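Local coordinates for putative uncharacterized protein lp_3323 (Lactobacillus plantarum, PDB 3DC7) that is of unknown function but belongs to the GDSL-like lipase/acylhydrolase family and probably hydrolyses ester bonds, as other SGNH hydrolases do, at residues A[21-26]-A[51-56]; A[85-90]-A[131-136]; A[111-116]-A[166-171]; A[141-146]-A[199-204]. All coordinates share one frame; numbering follows the deposited sequence.

Contact 1: residues A[21-26]-A[51-56]; sequences FKRPAW and DVERSD
Arg23 and Glu53 run side by side, pointing the same way, and join in a salt bridge, NH1 of Arg23 lying 3.0 Å from OE1 of Glu53. The carboxylate oxygen sits in the guanidinium plane, whereas the donor approaches from above the carboxylate plane, the two planes being 63° apart. Arg23 NE turns to Asp82 O, so two sides of one guanidinium are used. A second charged pair lies within 51-56: Arg54 NE bonds the syn lone pair of Asp56 OD1 at 2.6 Å, and Asp82 holds Arg54 NH2. Arg23 CD packs over a face of the Arg54 guanidinium, 3.6 Å from its NH1, a place the aliphatic part of an arginine suits well. An alanine in place of Arg23 would probably leave Glu53 without its charged mate and take the aliphatic CG and CD from the face of the Arg54 guanidinium.

Backbone bonds lead into a single parallel bridge, Ala25 with Asp56. Lys22 O receives Arg54 N and, weakly, Glu53 N; further on, Pro24 O takes Asp56 N at 3.1 Å and Asp56 O takes Trp26 N at 2.9 Å. Trp26 adds a side-chain bond, its NE1 reaching Ser55 OG at 3.0 Å, somewhat tilted from the indole plane; a small hydroxyl residue fits here against the ring edge.

Apolar contact is slight: Pro24 CD meets Val52 CG1 at 3.8 Å.

Charged pairs thus line the partly exposed side, while backbone bonds and the indole N-H join the chains on the buried side.

Contact 2: residues A[85-90]-A[131-136]; sequences FIAVFG and PKLFIS
Ile86 and Leu133 lie on neighbouring parallel strands in the five-stranded sheet of an SGNH-hydrolase fold, a Rossmann-like alpha/beta/alpha arrangement. The polar backbone is satisfied in the parallel manner, each strand giving and taking in turn. Ile86 N donates to Pro131 O at 3.1 Å; Ile86 O then accepts Leu133 N, and Leu133 O accepts Val88 N at 3.0 Å. Val88 O receives Ile135 N in a short, nearly straight bond of 2.6 Å. The ladder frays at its end, where Gly90 N makes only a weak bond to Ile135 O. On its other side 85-89 bonds to strand 24-28.

The two polar side chains find partners elsewhere. Lys132 NZ, turned aside at chi4 (79°), is gripped by Val130 O, Trp127 O and Gln124 OE1, which suits a buried ammonium. Ser136 OG bonds Glu163 and His177.

Hydrophobic residues fill the two faces. On one, Leu133 CD1 sits 3.7 Å from Ala87 CB and 3.8 Å from Phe85 CZ, the small alanine making room for the branched chain, and helix 206-223 covers Leu133 and Ile135. Phe89 has CG anti to the backbone N (chi1 -166°), and its ring lies with one face to Ile135. A serine in place of Phe89 would probably leave a gap beside Ile135 and Ile135 CG2 without the aromatic face it packs on. Phe134 packs against helix 112-126 and, in the conformer given, lies with a ring face over Val88 CB. In the Phe89 pair, Ile135 CG2 stands 3.8 Å from the ring centroid, only 2° off the normal, a CH-pi contact.

Contact 3: residues A[111-116]-A[166-171]; sequences TFYGAL and IAQMTA
Ile166 O, one turn before Thr170 in helix 159-173, is gripped twice: Thr170 N donates at 2.9 Å and Thr170 OG1 at 2.7 Å, the two arriving from opposite faces of the carbonyl plane. A threonine thereby satisfies its hydroxyl inside the helix.

The side chain of Ile166 meets helix 112-126. Its CG1 lies 3.6 Å from Phe112 CZ, and its CD1 approaches the Phe112 ring at the edge, in its plane. Leu116 points at the partner helix and wedges between two of its residues, CD1 touching Ile166 CG1 at 4.0 Å and Met169 CG at 3.8 Å. Met169 is present as selenomethionine; the bend at chi2 (-55°) sets the selenium at the edge of the Tyr113 ring, 5.4 Å from its centroid, a Met-aromatic contact. The axes of the two helix segments pass 10.1 Å apart at 30°, a gap these aliphatic and aromatic side chains fill.

On the solvent side, Tyr113 OH donates to Gln168 OE1 at 2.9 Å, the donor standing above the amide plane. Helix 112-126 itself starts with Thr111 as N-cap, OG1 accepting from Gly114 N.

The contact is therefore an apolar helix-helix seam, closed at its exposed side by a single neutral hydrogen bond.

Contact 4: residues A[141-146]-A[199-204]; sequences GSDFGG and VDTLHP
The backbones of 141-146 and 199-204, neither helix nor strand, meet where Gly141 N donates to Thr201 O at 2.8 Å in a nearly straight bond, with Thr201 at positive phi (72°). Glycine is needed at 141, since a CB there would run into Thr201 CB.

Thr201 OG1 ties the loops together. Set between its own backbone N and carbonyl carbon, it donates to Asp200 O at 2.7 Å on a lone pair and accepts Asp143 N at 3.1 Å. A water bridges further, donating to Gly141 O and to this hydroxyl and accepting from Phe144 N. The methyl CG2 meanwhile lies against Asp143 CB, so both branches of the threonine are used.

Phe144, its CG anti to the backbone N (chi1 -179°), reaches across to three residues. Leu202 CD2 stands over the ring centre, 3.5 Å from the centroid, a CH-pi contact. Asp200 OD2 lies at the ring edge, 3.5 Å from CD1 of Phe144, and His203 NE2 comes 3.7 Å from Phe144 CE1, the rings meeting obliquely. Leu202 thus serves two rings, as its CG also sits over a face of His203. Phe148 packs edge-to-face with Phe144.

Asp200 OD1 accepts both Leu202 N and His203 N, each at 2.8 Å, the first an Asx turn. OD2 lies in the plane of the His203 ring, beside CD2 rather than ND1, so as modelled the Asp-His bond of a triad is not seen. The sequence nevertheless matches the Asp-x-x-His block of SGNH hydrolases, whose aspartate and histidine are part of the catalytic triad in relatives.

Contacts 1 and 2 share the parallel sheet: strand 24-28 lies between 56-59 and 85-89, and 132-136 follows, so the two, centred 13 Å apart, touch through Ala25 bonded to Phe85 and Ala87. Contact 1 closes along the chain before contact 2 opens. Contacts 2 and 3 alternate in sequence and are also 13 Å apart between centres; helices 112-126 and 159-173 precede and follow strand 132-136 and pack on the sheet through Phe134. Contact 4 opens after contact 2 closes and alternates with contact 3. Its centre is 23 Å from that of contact 2, and it joins two loops beyond the sheet, of which 199-204 carries the Asp-x-x-His sequence.

Contact 1: residues A[21-26]-A[51-56]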
loop_
_atom_site.group_PDB
_atom_site.type_symbol
_atom_site.label_atom_id
_atom_site.label_comp_id
_atom_site.label_asym_id
_atom_site.label_seq_id
_atom_site.Cartn_x
_atom_site.Cartn_y
_atom_site.Cartn_z
ATOM N N PHE A 21 9.735 -17.664 11.732
ATOM C CA PHE A 21 9.690 -17.473 13.188
ATOM C C PHE A 21 9.622 -18.831 13.887
ATOM O O PHE A 21 9.146 -19.805 13.303
ATOM C CB PHE A 21 8.473 -16.633 13.589
ATOM C CG PHE A 21 8.388 -15.317 12.886
ATOM C CD1 PHE A 21 9.115 -14.221 13.346
ATOM C CD2 PHE A 21 7.589 -15.173 11.755
ATOM C CE1 PHE A 21 9.045 -13.005 12.695
ATOM C CE2 PHE A 21 7.503 -13.963 11.099
ATOM C CZ PHE A 21 8.229 -12.872 11.565
ATOM N N LYS A 22 10.081 -18.892 15.133
ATOM C CA LYS A 22 10.138 -20.166 15.859
ATOM C C LYS A 22 8.928 -20.404 16.759
ATOM O O LYS A 22 8.579 -21.542 17.016
ATOM C CB LYS A 22 11.429 -20.265 16.682
ATOM C CG LYS A 22 12.716 -20.045 15.860
ATOM C CD LYS A 22 13.992 -19.930 16.741
ATOM C CE LYS A 22 13.940 -18.777 17.774
ATOM N NZ LYS A 22 13.456 -17.459 17.244
ATOM N N ARG A 23 8.300 -19.329 17.234
ATOM C CA ARG A 23 7.194 -19.410 18.187
ATOM C C ARG A 23 6.037 -18.485 17.805
ATOM O O ARG A 23 5.682 -17.573 18.574
ATOM C CB ARG A 23 7.686 -19.084 19.608
ATOM C CG ARG A 23 8.542 -20.183 20.246
ATOM C CD ARG A 23 9.176 -19.754 21.577
ATOM N NE ARG A 23 9.734 -18.398 21.556
ATOM C CZ ARG A 23 10.938 -18.078 21.087
ATOM N NH1 ARG A 23 11.743 -19.014 20.584
ATOM N NH2 ARG A 23 11.336 -16.814 21.116
ATOM N N PRO A 24 5.435 -18.713 16.617
ATOM C CA PRO A 24 4.327 -17.844 16.199
ATOM C C PRO A 24 3.070 -18.085 17.023
ATOM O O PRO A 24 2.853 -19.194 17.524
ATOM C CB PRO A 24 4.077 -18.266 14.756
ATOM C CG PRO A 24 4.526 -19.699 14.699
ATOM C CD PRO A 24 5.714 -19.766 15.622
ATOM N N ALA A 25 2.248 -17.052 17.158
ATOM C CA ALA A 25 0.946 -17.189 17.790
ATOM C C ALA A 25 -0.109 -16.655 16.821
ATOM O O ALA A 25 0.020 -15.558 16.286
ATOM C CB ALA A 25 0.913 -16.432 19.101
ATOM N N TRP A 26 -1.157 -17.436 16.621
ATOM C CA TRP A 26 -2.167 -17.157 15.606
ATOM C C TRP A 26 -3.515 -16.904 16.263
ATOM O O TRP A 26 -4.158 -17.829 16.752
ATOM C CB TRP A 26 -2.252 -18.346 14.649
ATOM C CG TRP A 26 -0.902 -18.756 14.082
ATOM C CD1 TRP A 26 -0.078 -19.737 14.559
ATOM C CD2 TRP A 26 -0.242 -18.204 12.932
ATOM N NE1 TRP A 26 1.052 -19.835 13.778
ATOM C CE2 TRP A 26 0.981 -18.905 12.774
ATOM C CE3 TRP A 26 -0.559 -17.182 12.023
ATOM C CZ2 TRP A 26 1.890 -18.613 11.749
ATOM C CZ3 TRP A 26 0.352 -16.897 10.986
ATOM C CH2 TRP A 26 1.555 -17.609 10.866
ATOM N N ASP A 51 9.803 -24.609 10.235
ATOM C CA ASP A 51 10.273 -25.568 11.242
ATOM C C ASP A 51 10.206 -24.947 12.629
ATOM O O ASP A 51 11.222 -24.750 13.308
ATOM C CB ASP A 51 11.678 -26.110 10.923
ATOM C CG ASP A 51 12.049 -27.327 11.782
ATOM O OD1 ASP A 51 11.369 -28.385 11.690
ATOM O OD2 ASP A 51 13.029 -27.217 12.559
ATOM N N VAL A 52 8.984 -24.630 13.034
ATOM C CA VAL A 52 8.745 -23.939 14.291
ATOM C C VAL A 52 9.047 -24.839 15.478
ATOM O O VAL A 52 8.917 -26.064 15.412
ATOM C CB VAL A 52 7.287 -23.380 14.381
ATOM C CG1 VAL A 52 7.035 -22.379 13.276
ATOM C CG2 VAL A 52 6.251 -24.510 14.318
ATOM N N GLU A 53 9.491 -24.196 16.545
ATOM C CA GLU A 53 9.672 -24.803 17.843
ATOM C C GLU A 53 8.276 -25.106 18.404
ATOM O O GLU A 53 8.033 -26.200 18.922
ATOM C CB GLU A 53 10.495 -23.835 18.705
ATOM C CG GLU A 53 10.420 -23.979 20.215
ATOM C CD GLU A 53 11.171 -22.851 20.948
ATOM O OE1 GLU A 53 11.826 -22.006 20.273
ATOM O OE2 GLU A 53 11.104 -22.813 22.203
ATOM N N ARG A 54 7.355 -24.154 18.267
ATOM C CA ARG A 54 5.937 -24.408 18.540
ATOM C C ARG A 54 5.035 -23.391 17.841
ATOM O O ARG A 54 5.467 -22.291 17.522
ATOM C CB ARG A 54 5.642 -24.447 20.047
ATOM C CG ARG A 54 5.838 -23.124 20.756
ATOM C CD ARG A 54 4.938 -23.008 21.983
ATOM N NE ARG A 54 4.797 -21.609 22.370
ATOM C CZ ARG A 54 5.660 -20.943 23.125
ATOM N NH1 ARG A 54 6.745 -21.543 23.605
ATOM N NH2 ARG A 54 5.435 -19.666 23.394
ATOM N N SER A 55 3.787 -23.779 17.599
ATOM C CA SER A 55 2.833 -22.938 16.884
ATOM C C SER A 55 1.537 -22.906 17.674
ATOM O O SER A 55 0.790 -23.891 17.690
ATOM C CB SER A 55 2.595 -23.478 15.463
ATOM O OG SER A 55 1.805 -22.592 14.671
ATOM N N ASP A 56 1.282 -21.779 18.337
ATOM C CA ASP A 56 0.103 -21.622 19.190
ATOM C C ASP A 56 -1.130 -21.153 18.428
ATOM O O ASP A 56 -1.159 -20.061 17.854
ATOM C CB ASP A 56 0.404 -20.692 20.361
ATOM C CG ASP A 56 1.479 -21.257 21.279
ATOM O OD1 ASP A 56 2.581 -20.669 21.329
ATOM O OD2 ASP A 56 1.241 -22.302 21.933
HETATM O O HOH W 1 3.996 -18.679 20.658
#

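Contact 2: residues A[85-90]-A[131-136]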
loop_
_atom_site.group_PDB
_atom_site.type_symbol
_atom_site.label_atom_id
_atom_site.label_comp_id
_atom_site.label_asym_id
_atom_site.label_seq_id
_atom_site.Cartn_x
_atom_site.Cartn_y
_atom_site.Cartn_z
ATOM N N PHE A 85 6.205 -13.983 17.218
ATOM C CA PHE A 85 5.408 -13.422 16.130
ATOM C C PHE A 85 3.938 -13.525 16.508
ATOM O O PHE A 85 3.491 -14.562 17.005
ATOM C CB PHE A 85 5.671 -14.179 14.821
ATOM C CG PHE A 85 4.806 -13.732 13.654
ATOM C CD1 PHE A 85 4.927 -12.444 13.119
ATOM C CD2 PHE A 85 3.892 -14.611 13.072
ATOM C CE1 PHE A 85 4.136 -12.036 12.032
ATOM C CE2 PHE A 85 3.101 -14.220 12.000
ATOM C CZ PHE A 85 3.228 -12.924 11.467
ATOM N N ILE A 86 3.194 -12.452 16.282
ATOM C CA ILE A 86 1.759 -12.463 16.522
ATOM C C ILE A 86 0.989 -12.040 15.280
ATOM O O ILE A 86 1.193 -10.949 14.743
ATOM C CB ILE A 86 1.355 -11.583 17.737
ATOM C CG1 ILE A 86 2.006 -12.128 19.016
ATOM C CG2 ILE A 86 -0.178 -11.532 17.882
ATOM C CD1 ILE A 86 2.215 -11.081 20.118
ATOM N N ALA A 87 0.100 -12.917 14.842
ATOM C CA ALA A 87 -0.795 -12.640 13.737
ATOM C C ALA A 87 -2.250 -12.604 14.226
ATOM O O ALA A 87 -2.687 -13.474 14.996
ATOM C CB ALA A 87 -0.621 -13.684 12.665
ATOM N N VAL A 88 -2.986 -11.584 13.793
ATOM C CA VAL A 88 -4.418 -11.495 14.065
ATOM C C VAL A 88 -5.202 -11.545 12.763
ATOM O O VAL A 88 -4.968 -10.750 11.849
ATOM C CB VAL A 88 -4.791 -10.233 14.865
ATOM C CG1 VAL A 88 -6.298 -10.191 15.145
ATOM C CG2 VAL A 88 -3.977 -10.169 16.158
ATOM N N PHE A 89 -6.126 -12.494 12.690
ATOM C CA PHE A 89 -6.893 -12.733 11.480
ATOM C C PHE A 89 -8.391 -12.658 11.824
ATOM O O PHE A 89 -9.036 -13.664 12.125
ATOM C CB PHE A 89 -6.474 -14.091 10.901
ATOM C CG PHE A 89 -6.918 -14.337 9.476
ATOM C CD1 PHE A 89 -8.002 -13.662 8.923
ATOM C CD2 PHE A 89 -6.277 -15.289 8.714
ATOM C CE1 PHE A 89 -8.418 -13.920 7.633
ATOM C CE2 PHE A 89 -6.688 -15.563 7.410
ATOM C CZ PHE A 89 -7.754 -14.878 6.869
ATOM N N GLY A 90 -8.938 -11.449 11.811
ATOM C CA GLY A 90 -10.314 -11.239 12.246
ATOM C C GLY A 90 -11.055 -10.136 11.515
ATOM O O GLY A 90 -10.470 -9.418 10.695
ATOM N N PRO A 131 7.267 -8.672 16.499
ATOM C CA PRO A 131 6.656 -8.330 15.220
ATOM C C PRO A 131 5.219 -8.845 15.124
ATOM O O PRO A 131 4.927 -9.973 15.539
ATOM C CB PRO A 131 7.560 -9.025 14.185
ATOM C CG PRO A 131 8.286 -10.071 14.933
ATOM C CD PRO A 131 8.429 -9.569 16.334
ATOM N N LYS A 132 4.333 -8.004 14.600
ATOM C CA LYS A 132 2.914 -8.335 14.514
ATOM C C LYS A 132 2.354 -7.926 13.175
ATOM O O LYS A 132 2.773 -6.927 12.601
ATOM C CB LYS A 132 2.103 -7.578 15.571
ATOM C CG LYS A 132 2.687 -7.589 16.937
ATOM C CD LYS A 132 2.069 -6.512 17.791
ATOM C CE LYS A 132 2.799 -6.459 19.104
ATOM N NZ LYS A 132 4.072 -5.716 18.930
ATOM N N LEU A 133 1.381 -8.684 12.695
ATOM C CA LEU A 133 0.575 -8.205 11.593
ATOM C C LEU A 133 -0.913 -8.511 11.754
ATOM O O LEU A 133 -1.302 -9.471 12.433
ATOM C CB LEU A 133 1.123 -8.658 10.228
ATOM C CG LEU A 133 1.209 -10.093 9.707
ATOM C CD1 LEU A 133 0.144 -10.974 10.255
ATOM C CD2 LEU A 133 1.084 -10.074 8.206
ATOM N N PHE A 134 -1.733 -7.673 11.127
ATOM C CA PHE A 134 -3.177 -7.848 11.074
ATOM C C PHE A 134 -3.579 -8.327 9.695
ATOM O O PHE A 134 -3.194 -7.727 8.691
ATOM C CB PHE A 134 -3.887 -6.530 11.387
ATOM C CG PHE A 134 -4.339 -6.415 12.809
ATOM C CD1 PHE A 134 -5.685 -6.283 13.109
ATOM C CD2 PHE A 134 -3.416 -6.461 13.855
ATOM C CE1 PHE A 134 -6.115 -6.185 14.428
ATOM C CE2 PHE A 134 -3.837 -6.371 15.178
ATOM C CZ PHE A 134 -5.185 -6.233 15.462
ATOM N N ILE A 135 -4.339 -9.417 9.653
ATOM C CA ILE A 135 -4.816 -9.983 8.390
ATOM C C ILE A 135 -6.332 -9.825 8.325
ATOM O O ILE A 135 -7.035 -10.274 9.223
ATOM C CB ILE A 135 -4.428 -11.478 8.244
ATOM C CG1 ILE A 135 -2.910 -11.664 8.424
ATOM C CG2 ILE A 135 -4.856 -11.987 6.899
ATOM C CD1 ILE A 135 -2.513 -13.074 8.770
ATOM N N SER A 136 -6.834 -9.170 7.281
ATOM C CA SER A 136 -8.290 -9.101 7.079
ATOM C C SER A 136 -8.736 -9.967 5.896
ATOM O O SER A 136 -7.998 -10.126 4.921
ATOM C CB SER A 136 -8.748 -7.659 6.910
ATOM O OG SER A 136 -8.161 -7.074 5.765
#

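Contact 3: residues A[111-116]-A[166-171]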
loop_
_atom_site.group_PDB
_atom_site.type_symbol
_atom_site.label_atom_id
_atom_site.label_comp_id
_atom_site.label_asym_id
_atom_site.label_seq_id
_atom_site.Cartn_x
_atom_site.Cartn_y
_atom_site.Cartn_z
ATOM N N THR A 111 -18.127 -1.728 20.098
ATOM C CA THR A 111 -18.084 -1.475 18.663
ATOM C C THR A 111 -16.813 -2.047 18.065
ATOM O O THR A 111 -15.847 -2.322 18.782
ATOM C CB THR A 111 -18.195 0.036 18.321
ATOM O OG1 THR A 111 -17.095 0.755 18.889
ATOM C CG2 THR A 111 -19.520 0.630 18.827
ATOM N N PHE A 112 -16.816 -2.223 16.752
ATOM C CA PHE A 112 -15.656 -2.772 16.044
ATOM C C PHE A 112 -14.431 -1.872 16.198
ATOM O O PHE A 112 -13.335 -2.355 16.429
ATOM C CB PHE A 112 -15.987 -2.962 14.565
ATOM C CG PHE A 112 -14.948 -3.737 13.804
ATOM C CD1 PHE A 112 -14.619 -5.038 14.172
ATOM C CD2 PHE A 112 -14.317 -3.174 12.707
ATOM C CE1 PHE A 112 -13.670 -5.759 13.458
ATOM C CE2 PHE A 112 -13.365 -3.898 11.986
ATOM C CZ PHE A 112 -13.041 -5.187 12.370
ATOM N N TYR A 113 -14.636 -0.565 16.079
ATOM C CA TYR A 113 -13.559 0.417 16.231
ATOM C C TYR A 113 -12.979 0.437 17.635
ATOM O O TYR A 113 -11.755 0.464 17.814
ATOM C CB TYR A 113 -14.060 1.809 15.890
ATOM C CG TYR A 113 -13.952 2.203 14.440
ATOM C CD1 TYR A 113 -12.721 2.609 13.886
ATOM C CD2 TYR A 113 -15.082 2.233 13.626
ATOM C CE1 TYR A 113 -12.630 3.014 12.546
ATOM C CE2 TYR A 113 -15.002 2.625 12.288
ATOM C CZ TYR A 113 -13.779 3.011 11.760
ATOM O OH TYR A 113 -13.717 3.401 10.449
ATOM N N GLY A 114 -13.863 0.429 18.632
ATOM C CA GLY A 114 -13.452 0.366 20.026
ATOM C C GLY A 114 -12.707 -0.909 20.346
ATOM O O GLY A 114 -11.718 -0.886 21.074
ATOM N N ALA A 115 -13.156 -2.028 19.787
ATOM C CA ALA A 115 -12.512 -3.307 20.074
ATOM C C ALA A 115 -11.115 -3.436 19.439
ATOM O O ALA A 115 -10.200 -3.945 20.088
ATOM C CB ALA A 115 -13.400 -4.454 19.705
ATOM N N LEU A 116 -10.944 -2.958 18.203
ATOM C CA LEU A 116 -9.608 -2.801 17.603
ATOM C C LEU A 116 -8.650 -1.979 18.474
ATOM O O LEU A 116 -7.507 -2.389 18.686
ATOM C CB LEU A 116 -9.691 -2.182 16.201
ATOM C CG LEU A 116 -10.272 -3.078 15.099
ATOM C CD1 LEU A 116 -10.654 -2.259 13.866
ATOM C CD2 LEU A 116 -9.290 -4.191 14.741
ATOM N N ILE A 166 -10.143 -1.557 10.142
ATOM C CA ILE A 166 -8.862 -2.244 10.366
ATOM C C ILE A 166 -7.665 -1.461 9.792
ATOM O O ILE A 166 -6.660 -1.236 10.491
ATOM C CB ILE A 166 -8.902 -3.700 9.824
ATOM C CG1 ILE A 166 -9.915 -4.535 10.633
ATOM C CG2 ILE A 166 -7.536 -4.349 9.916
ATOM C CD1 ILE A 166 -10.366 -5.814 9.950
ATOM N N ALA A 167 -7.772 -1.027 8.535
ATOM C CA ALA A 167 -6.696 -0.222 7.939
ATOM C C ALA A 167 -6.438 1.050 8.758
ATOM O O ALA A 167 -5.289 1.324 9.109
ATOM C CB ALA A 167 -6.986 0.102 6.500
ATOM N N GLN A 168 -7.492 1.800 9.098
ATOM C CA GLN A 168 -7.314 3.033 9.889
ATOM C C GLN A 168 -6.744 2.792 11.283
ATOM O O GLN A 168 -5.799 3.471 11.680
ATOM C CB GLN A 168 -8.610 3.831 10.016
ATOM C CG GLN A 168 -9.173 4.367 8.692
ATOM C CD GLN A 168 -10.676 4.673 8.778
ATOM O OE1 GLN A 168 -11.224 4.869 9.874
ATOM N NE2 GLN A 168 -11.344 4.723 7.613
HETATM N N MSE A 169 -7.317 1.854 12.022
HETATM C CA MSE A 169 -6.872 1.560 13.393
HETATM C C MSE A 169 -5.470 0.965 13.452
HETATM O O MSE A 169 -4.695 1.351 14.309
HETATM C CB MSE A 169 -7.842 0.632 14.130
HETATM C CG MSE A 169 -9.190 1.247 14.429
HETATM SE SE MSE A 169 -9.000 2.923 15.406
HETATM C CE MSE A 169 -8.075 2.313 17.000
ATOM N N THR A 170 -5.140 0.026 12.568
ATOM C CA THR A 170 -3.780 -0.549 12.585
ATOM C C THR A 170 -2.713 0.515 12.347
ATOM O O THR A 170 -1.650 0.464 12.962
ATOM C CB THR A 170 -3.580 -1.716 11.614
ATOM O OG1 THR A 170 -3.959 -1.327 10.293
ATOM C CG2 THR A 170 -4.400 -2.896 12.036
ATOM N N ALA A 171 -3.030 1.481 11.475
ATOM C CA ALA A 171 -2.155 2.597 11.154
ATOM C C ALA A 171 -1.744 3.383 12.386
ATOM O O ALA A 171 -0.566 3.696 12.556
ATOM C CB ALA A 171 -2.805 3.513 10.133
#

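Contact 4: residues A[141-146]-A[199-204]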
loop_
_atom_site.group_PDB
_atom_site.type_symbol
_atom_site.label_atom_id
_atom_site.label_comp_id
_atom_site.label_asym_id
_atom_site.label_seq_id
_atom_site.Cartn_x
_atom_site.Cartn_y
_atom_site.Cartn_z
ATOM N N GLY A 141 -18.968 -14.252 -0.172
ATOM C CA GLY A 141 -20.169 -14.370 -1.001
ATOM C C GLY A 141 -21.425 -14.343 -0.152
ATOM O O GLY A 141 -21.387 -13.898 1.000
ATOM N N SER A 142 -22.529 -14.832 -0.713
ATOM C CA SER A 142 -23.847 -14.716 -0.088
ATOM C C SER A 142 -24.500 -16.050 0.280
ATOM O O SER A 142 -25.684 -16.095 0.606
ATOM C CB SER A 142 -24.788 -13.937 -1.009
ATOM O OG SER A 142 -24.560 -12.544 -0.896
ATOM N N ASP A 143 -23.734 -17.131 0.234
ATOM C CA ASP A 143 -24.320 -18.456 0.336
ATOM C C ASP A 143 -24.120 -19.152 1.677
ATOM O O ASP A 143 -24.602 -20.265 1.862
ATOM C CB ASP A 143 -23.827 -19.336 -0.816
ATOM C CG ASP A 143 -24.331 -18.856 -2.181
ATOM O OD1 ASP A 143 -25.419 -18.223 -2.251
ATOM O OD2 ASP A 143 -23.634 -19.118 -3.195
ATOM N N PHE A 144 -23.431 -18.499 2.613
ATOM C CA PHE A 144 -23.203 -19.085 3.941
ATOM C C PHE A 144 -24.447 -19.110 4.854
ATOM O O PHE A 144 -24.730 -20.127 5.479
ATOM C CB PHE A 144 -22.028 -18.403 4.667
ATOM C CG PHE A 144 -21.743 -18.984 6.030
ATOM C CD1 PHE A 144 -21.060 -20.198 6.160
ATOM C CD2 PHE A 144 -22.174 -18.329 7.180
ATOM C CE1 PHE A 144 -20.796 -20.746 7.422
ATOM C CE2 PHE A 144 -21.919 -18.869 8.458
ATOM C CZ PHE A 144 -21.229 -20.078 8.574
ATOM N N GLY A 145 -25.154 -17.986 4.956
ATOM C CA GLY A 145 -26.319 -17.885 5.844
ATOM C C GLY A 145 -26.278 -16.628 6.697
ATOM O O GLY A 145 -25.323 -15.852 6.616
ATOM N N GLY A 146 -27.315 -16.424 7.517
ATOM C CA GLY A 146 -27.403 -15.241 8.377
ATOM C C GLY A 146 -27.126 -13.962 7.607
ATOM O O GLY A 146 -27.610 -13.807 6.480
ATOM N N VAL A 199 -15.150 -23.247 0.683
ATOM C CA VAL A 199 -16.097 -24.315 1.004
ATOM C C VAL A 199 -17.549 -23.866 0.732
ATOM O O VAL A 199 -18.361 -24.651 0.233
ATOM C CB VAL A 199 -15.922 -24.803 2.489
ATOM C CG1 VAL A 199 -16.933 -25.908 2.844
ATOM C CG2 VAL A 199 -14.509 -25.307 2.731
ATOM N N ASP A 200 -17.856 -22.596 1.005
ATOM C CA ASP A 200 -19.242 -22.158 1.185
ATOM C C ASP A 200 -19.429 -20.654 0.956
ATOM O O ASP A 200 -20.408 -20.055 1.449
ATOM C CB ASP A 200 -19.665 -22.490 2.626
ATOM C CG ASP A 200 -18.678 -21.946 3.650
ATOM O OD1 ASP A 200 -17.888 -21.038 3.293
ATOM O OD2 ASP A 200 -18.677 -22.422 4.801
ATOM N N THR A 201 -18.487 -20.055 0.223
ATOM C CA THR A 201 -18.392 -18.598 -0.017
ATOM C C THR A 201 -17.953 -17.768 1.188
ATOM O O THR A 201 -17.992 -16.541 1.128
ATOM C CB THR A 201 -19.659 -17.948 -0.663
ATOM O OG1 THR A 201 -20.644 -17.653 0.347
ATOM C CG2 THR A 201 -20.249 -18.820 -1.780
ATOM N N LEU A 202 -17.534 -18.433 2.267
ATOM C CA LEU A 202 -16.972 -17.751 3.436
ATOM C C LEU A 202 -15.615 -18.337 3.881
ATOM O O LEU A 202 -14.631 -17.601 4.013
ATOM C CB LEU A 202 -17.983 -17.726 4.591
ATOM C CG LEU A 202 -17.460 -17.338 5.989
ATOM C CD1 LEU A 202 -17.044 -15.887 6.095
ATOM C CD2 LEU A 202 -18.484 -17.663 7.084
ATOM N N HIS A 203 -15.569 -19.649 4.111
ATOM C CA HIS A 203 -14.355 -20.310 4.576
ATOM C C HIS A 203 -13.509 -20.735 3.393
ATOM O O HIS A 203 -14.027 -21.318 2.459
ATOM C CB HIS A 203 -14.688 -21.548 5.420
ATOM C CG HIS A 203 -15.536 -21.252 6.612
ATOM N ND1 HIS A 203 -15.039 -20.652 7.747
ATOM C CD2 HIS A 203 -16.851 -21.463 6.843
ATOM C CE1 HIS A 203 -16.016 -20.502 8.625
ATOM N NE2 HIS A 203 -17.126 -20.989 8.099
ATOM N N PRO A 204 -12.200 -20.439 3.428
ATOM C CA PRO A 204 -11.328 -20.991 2.401
ATOM C C PRO A 204 -11.263 -22.504 2.519
ATOM O O PRO A 204 -11.330 -23.039 3.626
ATOM C CB PRO A 204 -9.960 -20.380 2.734
ATOM C CG PRO A 204 -10.237 -19.200 3.554
ATOM C CD PRO A 204 -11.463 -19.566 4.355
HETATM O O HOH W 2 -21.696 -16.021 2.623
#